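PDB 2ZK9: protein-glutaminase from Chryseobacterium proteolyticum, which catalyses the deamidation of glutamine side chains within proteins, converting them to glutamate with release of ammonia. Local coordinates for residues F15-K19 and I102-S108; T34-D40 and F166-C172; H47-Q51 and D153-I157. All blocks are in the same frame, centred on the assembly; numbering follows the deposited sequence. Where two conformers were deposited one is given.

Contact 1. Residues F15-K19 and I102-S108; sequences FNQIK and IDPSLFS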
loop_
_atom_site.group_PDB
_atom_site.type_symbol
_atom_site.label_atom_id
_atom_site.label_comp_id
_atom_site.label_asym_id
_atom_site.label_seq_id
_atom_site.Cartn_x
_atom_site.Cartn_y
_atom_site.Cartn_z
ATOM N N PHE A 15 5.457 -1.614 11.275
ATOM C CA PHE A 15 5.867 -0.583 10.324
ATOM C C PHE A 15 7.346 -0.761 9.952
ATOM O O PHE A 15 7.708 -0.716 8.766
ATOM C CB PHE A 15 5.587 0.810 10.900
ATOM C CG PHE A 15 5.984 1.865 9.895
ATOM C CD1 PHE A 15 7.243 2.455 9.893
ATOM C CD2 PHE A 15 5.101 2.244 8.938
ATOM C CE1 PHE A 15 7.572 3.365 8.922
ATOM C CE2 PHE A 15 5.432 3.145 7.956
ATOM C CZ PHE A 15 6.678 3.668 7.929
ATOM N N ASN A 16 8.192 -0.930 10.966
ATOM C CA ASN A 16 9.606 -1.112 10.685
ATOM C C ASN A 16 9.882 -2.350 9.858
ATOM O O ASN A 16 10.744 -2.347 8.949
ATOM C CB ASN A 16 10.382 -1.124 12.027
ATOM C CG ASN A 16 10.417 0.223 12.689
ATOM O OD1 ASN A 16 10.269 1.290 12.091
ATOM N ND2 ASN A 16 10.609 0.117 14.019
ATOM N N GLN A 17 9.186 -3.443 10.160
ATOM C CA GLN A 17 9.347 -4.666 9.379
ATOM C C GLN A 17 9.006 -4.427 7.918
ATOM O O GLN A 17 9.705 -4.923 7.017
ATOM C CB GLN A 17 8.490 -5.804 9.923
ATOM C CG GLN A 17 8.902 -6.223 11.345
ATOM C CD GLN A 17 7.952 -7.271 11.793
ATOM O OE1 GLN A 17 7.769 -8.224 11.031
ATOM N NE2 GLN A 17 7.330 -7.090 12.953
ATOM N N ILE A 18 7.941 -3.703 7.677
ATOM C CA ILE A 18 7.549 -3.354 6.281
ATOM C C ILE A 18 8.593 -2.484 5.655
ATOM O O ILE A 18 9.023 -2.747 4.519
ATOM C CB ILE A 18 6.151 -2.691 6.330
ATOM C CG1 ILE A 18 5.061 -3.747 6.622
ATOM C CG2 ILE A 18 5.890 -2.012 5.004
ATOM C CD1 ILE A 18 3.742 -3.156 6.998
ATOM N N LYS A 19 9.044 -1.441 6.353
ATOM C CA LYS A 19 10.012 -0.516 5.771
ATOM C C LYS A 19 11.303 -1.234 5.445
ATOM O O LYS A 19 11.963 -0.941 4.450
ATOM C CB LYS A 19 10.212 0.708 6.671
ATOM C CG LYS A 19 10.901 1.837 5.856
ATOM C CD LYS A 19 10.943 3.170 6.558
ATOM C CE LYS A 19 11.599 4.262 5.810
ATOM N NZ LYS A 19 11.818 5.462 6.617
ATOM N N ILE A 102 -0.779 2.230 6.607
ATOM C CA ILE A 102 0.655 2.090 6.373
ATOM C C ILE A 102 0.858 2.140 4.889
ATOM O O ILE A 102 0.317 1.314 4.131
ATOM C CB ILE A 102 1.241 0.835 7.023
ATOM C CG1 ILE A 102 1.124 0.947 8.566
ATOM C CG2 ILE A 102 2.650 0.640 6.567
ATOM C CD1 ILE A 102 1.608 -0.261 9.337
ATOM N N ASP A 103 1.618 3.136 4.416
ATOM C CA ASP A 103 1.907 3.253 3.007
ATOM C C ASP A 103 3.228 4.021 2.824
ATOM O O ASP A 103 3.235 5.223 2.586
ATOM C CB ASP A 103 0.824 3.990 2.227
ATOM C CG ASP A 103 1.104 4.070 0.760
ATOM O OD1 ASP A 103 2.160 3.515 0.307
ATOM O OD2 ASP A 103 0.289 4.668 0.049
ATOM N N PRO A 104 4.344 3.319 2.892
ATOM C CA PRO A 104 5.654 3.967 2.674
ATOM C C PRO A 104 5.885 4.533 1.310
ATOM O O PRO A 104 6.893 5.227 1.129
ATOM C CB PRO A 104 6.634 2.827 3.005
ATOM C CG PRO A 104 5.925 1.957 3.968
ATOM C CD PRO A 104 4.518 1.943 3.403
ATOM N N SER A 105 5.047 4.278 0.325
ATOM C CA SER A 105 5.175 4.978 -0.958
ATOM C C SER A 105 4.808 6.465 -0.859
ATOM O O SER A 105 5.245 7.222 -1.681
ATOM C CB SER A 105 4.434 4.294 -2.100
ATOM O OG SER A 105 3.003 4.431 -2.052
ATOM N N LEU A 106 4.023 6.821 0.147
ATOM C CA LEU A 106 3.588 8.196 0.390
ATOM C C LEU A 106 4.072 8.739 1.724
ATOM O O LEU A 106 4.193 9.959 1.843
ATOM C CB LEU A 106 2.077 8.329 0.248
ATOM C CG LEU A 106 1.535 8.042 -1.151
ATOM C CD1 LEU A 106 0.008 8.111 -1.129
ATOM C CD2 LEU A 106 2.106 8.983 -2.178
ATOM N N PHE A 107 4.213 7.914 2.731
ATOM C CA PHE A 107 4.545 8.294 4.081
ATOM C C PHE A 107 5.609 7.348 4.599
ATOM O O PHE A 107 5.345 6.282 5.180
ATOM C CB PHE A 107 3.291 8.287 4.966
ATOM C CG PHE A 107 2.284 9.293 4.513
ATOM C CD1 PHE A 107 2.355 10.596 4.937
ATOM C CD2 PHE A 107 1.244 8.911 3.682
ATOM C CE1 PHE A 107 1.416 11.531 4.582
ATOM C CE2 PHE A 107 0.305 9.828 3.270
ATOM C CZ PHE A 107 0.370 11.113 3.748
ATOM N N SER A 108 6.852 7.726 4.421
ATOM C CA SER A 108 7.976 6.867 4.744
ATOM C C SER A 108 8.321 6.742 6.224
ATOM O O SER A 108 9.090 5.857 6.609
ATOM C CB SER A 108 9.249 7.418 4.039
ATOM O OG SER A 108 9.440 8.797 4.323
#
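The last turn of helix 8-19 lies against the loop that leaves strand 97-102. F15 opens the contact from the helix side: its CD2 is 3.8 Å from I102 CG2 and its CE2 4.2 Å from P104 CG, while the ring edge meets the backbone, with CZ 3.5 Å from S108 O. One turn further on, I18 shares the same two partners, CD1 lying 4.0 Å from I102 CG2 and CG2 4.1 Å from P104 CG, so P104 CG touches both the F15 and I18 side chains. K19 ends the segment with a fully extended side chain whose NZ donates to S108 O at 2.8 Å. Across the loop, D103 points away from the helix. Its OD1 accepts from S105 N at 3.0 Å, an Asx turn, and from S105 OG at 2.7 Å, leaving OD2 to H83 and W117. The D103-H83 pair is consistent with the His-Asp part of a papain-like catalytic triad, as expected for a peptidase clan CA relative. The chemistry is thus two-sided: apolar packing and one lysine-to-carbonyl bond hold the loop to the helix, while on its other side the D103 carboxylate is hydrogen-bonded to H83 and W117.

Contact 2. Residues T34-D40 and F166-C172; sequences TFRYPVD and FSLLSGC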
loop_
_atom_site.group_PDB
_atom_site.type_symbol
_atom_site.label_atom_id
_atom_site.label_comp_id
_atom_site.label_asym_id
_atom_site.label_seq_id
_atom_site.Cartn_x
_atom_site.Cartn_y
_atom_site.Cartn_z
ATOM N N THR A 34 8.344 -2.303 -3.811
ATOM C CA THR A 34 8.731 -1.267 -4.747
ATOM C C THR A 34 8.132 0.099 -4.405
ATOM O O THR A 34 7.608 0.806 -5.265
ATOM C CB THR A 34 8.333 -1.755 -6.139
ATOM O OG1 THR A 34 6.959 -2.122 -6.130
ATOM C CG2 THR A 34 9.173 -2.957 -6.589
ATOM N N PHE A 35 8.241 0.476 -3.130
ATOM C CA PHE A 35 7.657 1.739 -2.662
ATOM C C PHE A 35 8.227 2.946 -3.429
ATOM O O PHE A 35 7.508 3.922 -3.648
ATOM C CB PHE A 35 7.924 1.947 -1.193
ATOM C CG PHE A 35 7.264 0.939 -0.284
ATOM C CD1 PHE A 35 5.882 0.766 -0.269
ATOM C CD2 PHE A 35 8.023 0.205 0.603
ATOM C CE1 PHE A 35 5.289 -0.111 0.622
ATOM C CE2 PHE A 35 7.423 -0.666 1.500
ATOM C CZ PHE A 35 6.067 -0.837 1.494
ATOM N N ARG A 36 9.489 2.867 -3.832
ATOM C CA ARG A 36 10.126 3.965 -4.560
ATOM C C ARG A 36 9.625 4.133 -5.981
ATOM O O ARG A 36 10.060 5.102 -6.622
ATOM C CB ARG A 36 11.638 3.727 -4.578
ATOM C CG ARG A 36 12.090 2.483 -5.313
ATOM C CD ARG A 36 13.558 2.260 -5.233
ATOM N NE ARG A 36 13.953 1.089 -5.994
ATOM C CZ ARG A 36 15.178 0.657 -6.165
ATOM N NH1 ARG A 36 16.172 1.316 -5.584
ATOM N NH2 ARG A 36 15.399 -0.432 -6.863
ATOM N N TYR A 37 8.793 3.234 -6.473
ATOM C CA TYR A 37 8.225 3.290 -7.808
ATOM C C TYR A 37 6.724 3.414 -7.710
ATOM O O TYR A 37 5.997 2.436 -7.775
ATOM C CB TYR A 37 8.603 2.031 -8.597
ATOM C CG TYR A 37 8.142 2.073 -10.042
ATOM C CD1 TYR A 37 8.540 3.062 -10.895
ATOM C CD2 TYR A 37 7.309 1.063 -10.529
ATOM C CE1 TYR A 37 8.111 3.066 -12.230
ATOM C CE2 TYR A 37 6.901 1.090 -11.840
ATOM C CZ TYR A 37 7.277 2.062 -12.703
ATOM O OH TYR A 37 6.854 2.014 -14.014
ATOM N N PRO A 38 6.222 4.648 -7.552
ATOM C CA PRO A 38 4.789 4.835 -7.343
ATOM C C PRO A 38 3.942 4.817 -8.588
ATOM O O PRO A 38 2.718 4.977 -8.467
ATOM C CB PRO A 38 4.696 6.188 -6.617
ATOM C CG PRO A 38 5.853 6.914 -7.213
ATOM C CD PRO A 38 6.977 5.882 -7.267
ATOM N N VAL A 39 4.507 4.638 -9.765
ATOM C CA VAL A 39 3.731 4.674 -10.988
ATOM C C VAL A 39 2.605 3.646 -10.974
ATOM O O VAL A 39 1.505 3.959 -11.424
ATOM C CB VAL A 39 4.655 4.458 -12.199
ATOM C CG1 VAL A 39 3.879 4.326 -13.506
ATOM C CG2 VAL A 39 5.684 5.582 -12.343
ATOM N N ASP A 40 2.885 2.426 -10.510
ATOM C CA ASP A 40 1.883 1.394 -10.539
ATOM C C ASP A 40 2.325 0.323 -9.548
ATOM O O ASP A 40 3.346 0.449 -8.912
ATOM C CB ASP A 40 1.691 0.872 -11.954
ATOM C CG ASP A 40 0.316 0.385 -12.334
ATOM O OD1 ASP A 40 -0.057 0.537 -13.509
ATOM O OD2 ASP A 40 -0.398 -0.199 -11.473
ATOM N N PHE A 166 8.952 -4.954 -11.240
ATOM C CA PHE A 166 9.217 -3.564 -10.948
ATOM C C PHE A 166 10.436 -3.323 -10.083
ATOM O O PHE A 166 10.740 -2.174 -9.714
ATOM C CB PHE A 166 7.992 -2.875 -10.334
ATOM C CG PHE A 166 6.744 -2.845 -11.194
ATOM C CD1 PHE A 166 6.729 -3.089 -12.555
ATOM C CD2 PHE A 166 5.534 -2.483 -10.604
ATOM C CE1 PHE A 166 5.553 -3.003 -13.285
ATOM C CE2 PHE A 166 4.385 -2.412 -11.329
ATOM C CZ PHE A 166 4.383 -2.686 -12.671
ATOM N N SER A 167 11.189 -4.363 -9.744
ATOM C CA SER A 167 12.252 -4.324 -8.764
ATOM C C SER A 167 13.278 -3.249 -9.020
ATOM O O SER A 167 13.746 -2.645 -8.047
ATOM C CB SER A 167 12.928 -5.678 -8.701
ATOM O OG SER A 167 13.469 -6.136 -9.930
ATOM N N LEU A 168 13.692 -3.063 -10.275
ATOM C CA LEU A 168 14.764 -2.098 -10.571
ATOM C C LEU A 168 14.274 -0.678 -10.810
ATOM O O LEU A 168 15.105 0.220 -11.055
ATOM C CB LEU A 168 15.536 -2.632 -11.812
ATOM C CG LEU A 168 15.993 -4.071 -11.677
ATOM C CD1 LEU A 168 16.675 -4.454 -12.997
ATOM C CD2 LEU A 168 16.880 -4.179 -10.442
ATOM N N LEU A 169 12.975 -0.472 -10.804
ATOM C CA LEU A 169 12.369 0.784 -11.214
ATOM C C LEU A 169 12.235 1.719 -10.020
ATOM O O LEU A 169 12.029 1.300 -8.897
ATOM C CB LEU A 169 11.020 0.536 -11.865
ATOM C CG LEU A 169 10.993 -0.499 -13.016
ATOM C CD1 LEU A 169 9.608 -0.658 -13.559
ATOM C CD2 LEU A 169 12.029 -0.187 -14.099
ATOM N N SER A 170 12.327 3.000 -10.301
ATOM C CA SER A 170 12.241 4.034 -9.281
ATOM C C SER A 170 11.745 5.314 -9.886
ATOM O O SER A 170 12.016 5.622 -11.019
ATOM C CB SER A 170 13.612 4.247 -8.656
ATOM O OG SER A 170 13.534 5.065 -7.509
ATOM N N GLY A 171 11.067 6.135 -9.069
ATOM C CA GLY A 171 10.573 7.408 -9.514
ATOM C C GLY A 171 9.298 7.305 -10.341
ATOM O O GLY A 171 8.506 6.381 -10.166
ATOM N N CYS A 172 9.112 8.277 -11.229
ATOM C CA CYS A 172 7.867 8.442 -11.937
ATOM C C CYS A 172 7.965 8.058 -13.399
ATOM O O CYS A 172 7.046 8.349 -14.153
ATOM C CB CYS A 172 7.322 9.866 -11.775
ATOM S SG CYS A 172 7.201 10.367 -10.020
HETATM O O HOH W 1 11.822 -0.578 -6.942
#
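Two irregular loops, each containing a type I beta turn (T34-Y37 and F166-L169), pack together, the first leading into helix 42-55 and the second following helix 157-165. F166 offers its ring face to the edge of Y37, a T-shaped stack with centroids 5.3 Å apart and planes at 71°; its CE2 is 3.9 Å from the backbone C of D40, whose side chain lies about 4 Å from the bound sodium ion. S167 O accepts from R36 NH2 at 3.0 Å. L169 covers a face of Y37, its CB 3.7 Å from the ring centroid in a CH-pi contact, and a water accepts from R36 NE at 2.9 Å and lies 2.7 Å from L169 O and 3.0 Å from S167 O. G171 N donates to R36 O at 2.8 Å. C172 ties this loop by a disulfide to C76 in the 69-80 hairpin, and Y37 OH is hydrogen-bonded to P174 O. Buried G171 O lacks a hydrogen-bond partner; P38 CD lies 3.3 Å from it.

Contact 3. Residues H47-Q51 and D153-I157; sequences HKMRQ and DNNLI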
loop_
_atom_site.group_PDB
_atom_site.type_symbol
_atom_site.label_atom_id
_atom_site.label_comp_id
_atom_site.label_asym_id
_atom_site.label_seq_id
_atom_site.Cartn_x
_atom_site.Cartn_y
_atom_site.Cartn_z
ATOM N N HIS A 47 -0.611 -5.933 -0.851
ATOM C CA HIS A 47 -0.775 -7.327 -0.494
ATOM C C HIS A 47 0.498 -7.899 0.143
ATOM O O HIS A 47 0.419 -8.770 1.002
ATOM C CB HIS A 47 -1.199 -8.124 -1.736
ATOM C CG HIS A 47 -2.259 -9.139 -1.456
ATOM N ND1 HIS A 47 -3.355 -8.829 -0.791
ATOM C CD2 HIS A 47 -2.422 -10.444 -1.827
ATOM C CE1 HIS A 47 -4.200 -9.833 -0.735
ATOM N NE2 HIS A 47 -3.625 -10.845 -1.352
ATOM N N LYS A 48 1.649 -7.395 -0.272
ATOM C CA LYS A 48 2.916 -7.806 0.332
ATOM C C LYS A 48 3.050 -7.267 1.749
ATOM O O LYS A 48 3.515 -7.968 2.650
ATOM C CB LYS A 48 4.088 -7.388 -0.529
ATOM C CG LYS A 48 5.403 -8.052 -0.195
ATOM C CD LYS A 48 5.445 -9.534 -0.540
ATOM C CE LYS A 48 6.816 -10.119 -0.354
ATOM N NZ LYS A 48 6.849 -11.570 -0.559
ATOM N N MET A 49 2.613 -6.022 1.974
ATOM C CA MET A 49 2.567 -5.514 3.349
ATOM C C MET A 49 1.680 -6.367 4.224
ATOM O O MET A 49 2.008 -6.659 5.370
ATOM C CB MET A 49 2.072 -4.063 3.376
ATOM C CG MET A 49 3.060 -3.083 2.754
ATOM S SD MET A 49 2.645 -1.348 3.121
ATOM C CE MET A 49 1.307 -1.036 1.980
ATOM N N ARG A 50 0.534 -6.778 3.694
ATOM C CA ARG A 50 -0.381 -7.661 4.425
ATOM C C ARG A 50 0.284 -8.987 4.740
ATOM O O ARG A 50 0.110 -9.494 5.837
ATOM C CB ARG A 50 -1.666 -7.855 3.656
ATOM C CG ARG A 50 -2.566 -8.903 4.306
ATOM C CD ARG A 50 -3.883 -8.947 3.591
ATOM N NE ARG A 50 -4.781 -9.987 4.180
ATOM C CZ ARG A 50 -4.929 -11.188 3.713
ATOM N NH1 ARG A 50 -4.326 -11.628 2.587
ATOM N NH2 ARG A 50 -5.777 -12.020 4.355
ATOM N N GLN A 51 1.094 -9.542 3.825
ATOM C CA GLN A 51 1.792 -10.782 4.092
ATOM C C GLN A 51 2.712 -10.603 5.304
ATOM O O GLN A 51 2.848 -11.527 6.127
ATOM C CB GLN A 51 2.560 -11.265 2.869
ATOM C CG GLN A 51 3.315 -12.565 3.072
ATOM C CD GLN A 51 4.222 -12.937 1.918
ATOM O OE1 GLN A 51 5.050 -12.141 1.528
ATOM N NE2 GLN A 51 3.974 -14.142 1.350
ATOM N N ASP A 153 -5.653 -12.621 -4.569
ATOM C CA ASP A 153 -4.314 -13.148 -4.863
ATOM C C ASP A 153 -3.815 -13.930 -3.655
ATOM O O ASP A 153 -2.876 -13.576 -2.962
ATOM C CB ASP A 153 -3.327 -12.044 -5.219
ATOM C CG ASP A 153 -1.964 -12.497 -5.667
ATOM O OD1 ASP A 153 -1.874 -13.557 -6.340
ATOM O OD2 ASP A 153 -0.968 -11.772 -5.377
ATOM N N ASN A 154 -4.543 -15.023 -3.303
ATOM C CA ASN A 154 -4.400 -15.629 -2.026
ATOM C C ASN A 154 -3.015 -16.222 -1.796
ATOM O O ASN A 154 -2.549 -16.263 -0.635
ATOM C CB ASN A 154 -5.400 -16.715 -1.843
ATOM C CG ASN A 154 -6.778 -16.230 -1.549
ATOM O OD1 ASN A 154 -7.040 -15.070 -1.357
ATOM N ND2 ASN A 154 -7.660 -17.191 -1.521
ATOM N N ASN A 155 -2.353 -16.681 -2.859
ATOM C CA ASN A 155 -1.041 -17.285 -2.746
ATOM C C ASN A 155 0.089 -16.337 -3.083
ATOM O O ASN A 155 1.239 -16.745 -3.133
ATOM C CB ASN A 155 -0.994 -18.564 -3.626
ATOM C CG ASN A 155 -1.960 -19.622 -3.084
ATOM O OD1 ASN A 155 -2.778 -20.112 -3.862
ATOM N ND2 ASN A 155 -1.911 -19.892 -1.841
ATOM N N LEU A 156 -0.261 -15.054 -3.306
ATOM C CA LEU A 156 0.667 -13.976 -3.606
ATOM C C LEU A 156 1.469 -14.231 -4.860
ATOM O O LEU A 156 2.514 -13.596 -5.093
ATOM C CB LEU A 156 1.653 -13.551 -2.472
ATOM C CG LEU A 156 1.081 -12.454 -1.538
ATOM C CD1 LEU A 156 -0.013 -13.055 -0.679
ATOM C CD2 LEU A 156 2.192 -11.775 -0.754
ATOM N N ILE A 157 0.955 -15.082 -5.754
ATOM C CA ILE A 157 1.675 -15.292 -7.017
ATOM C C ILE A 157 1.686 -14.017 -7.826
ATOM O O ILE A 157 2.718 -13.668 -8.407
ATOM C CB ILE A 157 1.047 -16.476 -7.763
ATOM C CG1 ILE A 157 1.330 -17.801 -6.981
ATOM C CG2 ILE A 157 1.536 -16.573 -9.190
ATOM C CD1 ILE A 157 0.597 -18.988 -7.532
HETATM O O HOH W 2 -5.963 -12.539 -1.720
#
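This is a buried helix-to-loop contact, in which helix 42-55 meets the turn joining strand 150-152 to helix 157-165. L156 is the main apolar piece: its CD1 lies 3.7 Å from H47 CD2, and its CD2 is 3.6 Å from Q51 CD and 4.0 Å from K48 CD, so it fills the space between residues one helical turn apart. K48 NZ donates to Q51 OE1 at 2.8 Å and is also hydrogen-bonded to N160 OD1. The loop is a type I beta turn from D153 to L156, closed by L156 N to D153 O at 3.0 Å. L156 then takes a left-handed backbone conformation at the N-cap position of helix 157-165, and the D153 carboxylate is hydrogen-bonded to the backbone N of N158 and to T159 OG1. H47 NE2 makes a weak hydrogen bond to D153 O at 3.3 Å. A water lies 2.9 Å from H47 NE2, accepts from D153 N at 2.9 Å and lies 2.8 Å from N154 OD1. H47 ND1 is hydrogen-bonded to K62 NZ.

Overall arrangement
Along the chain the segments come in the order 15-19, 34-40, 47-51, 102-108, 153-157 and 166-172. Contact 3 is nested inside the loop closed by contact 2, and contact 1 crosses both. Their centres lie 14 Å (1 and 2), 16 Å (1 and 3) and 18 Å (2 and 3) apart, yet the three meet at M49 of helix 42-55 and F35 of the loop before it: F35 CZ is 3.7 Å from I18 CG2 and 3.8 Å from M49 SD. The C-terminal region reaches the helix through contact 3 and the preceding loop through contact 2. Helix 42-55 is thus packed against helix 8-19, the D103 loop and the C-terminal part, consistent with a papain-like core.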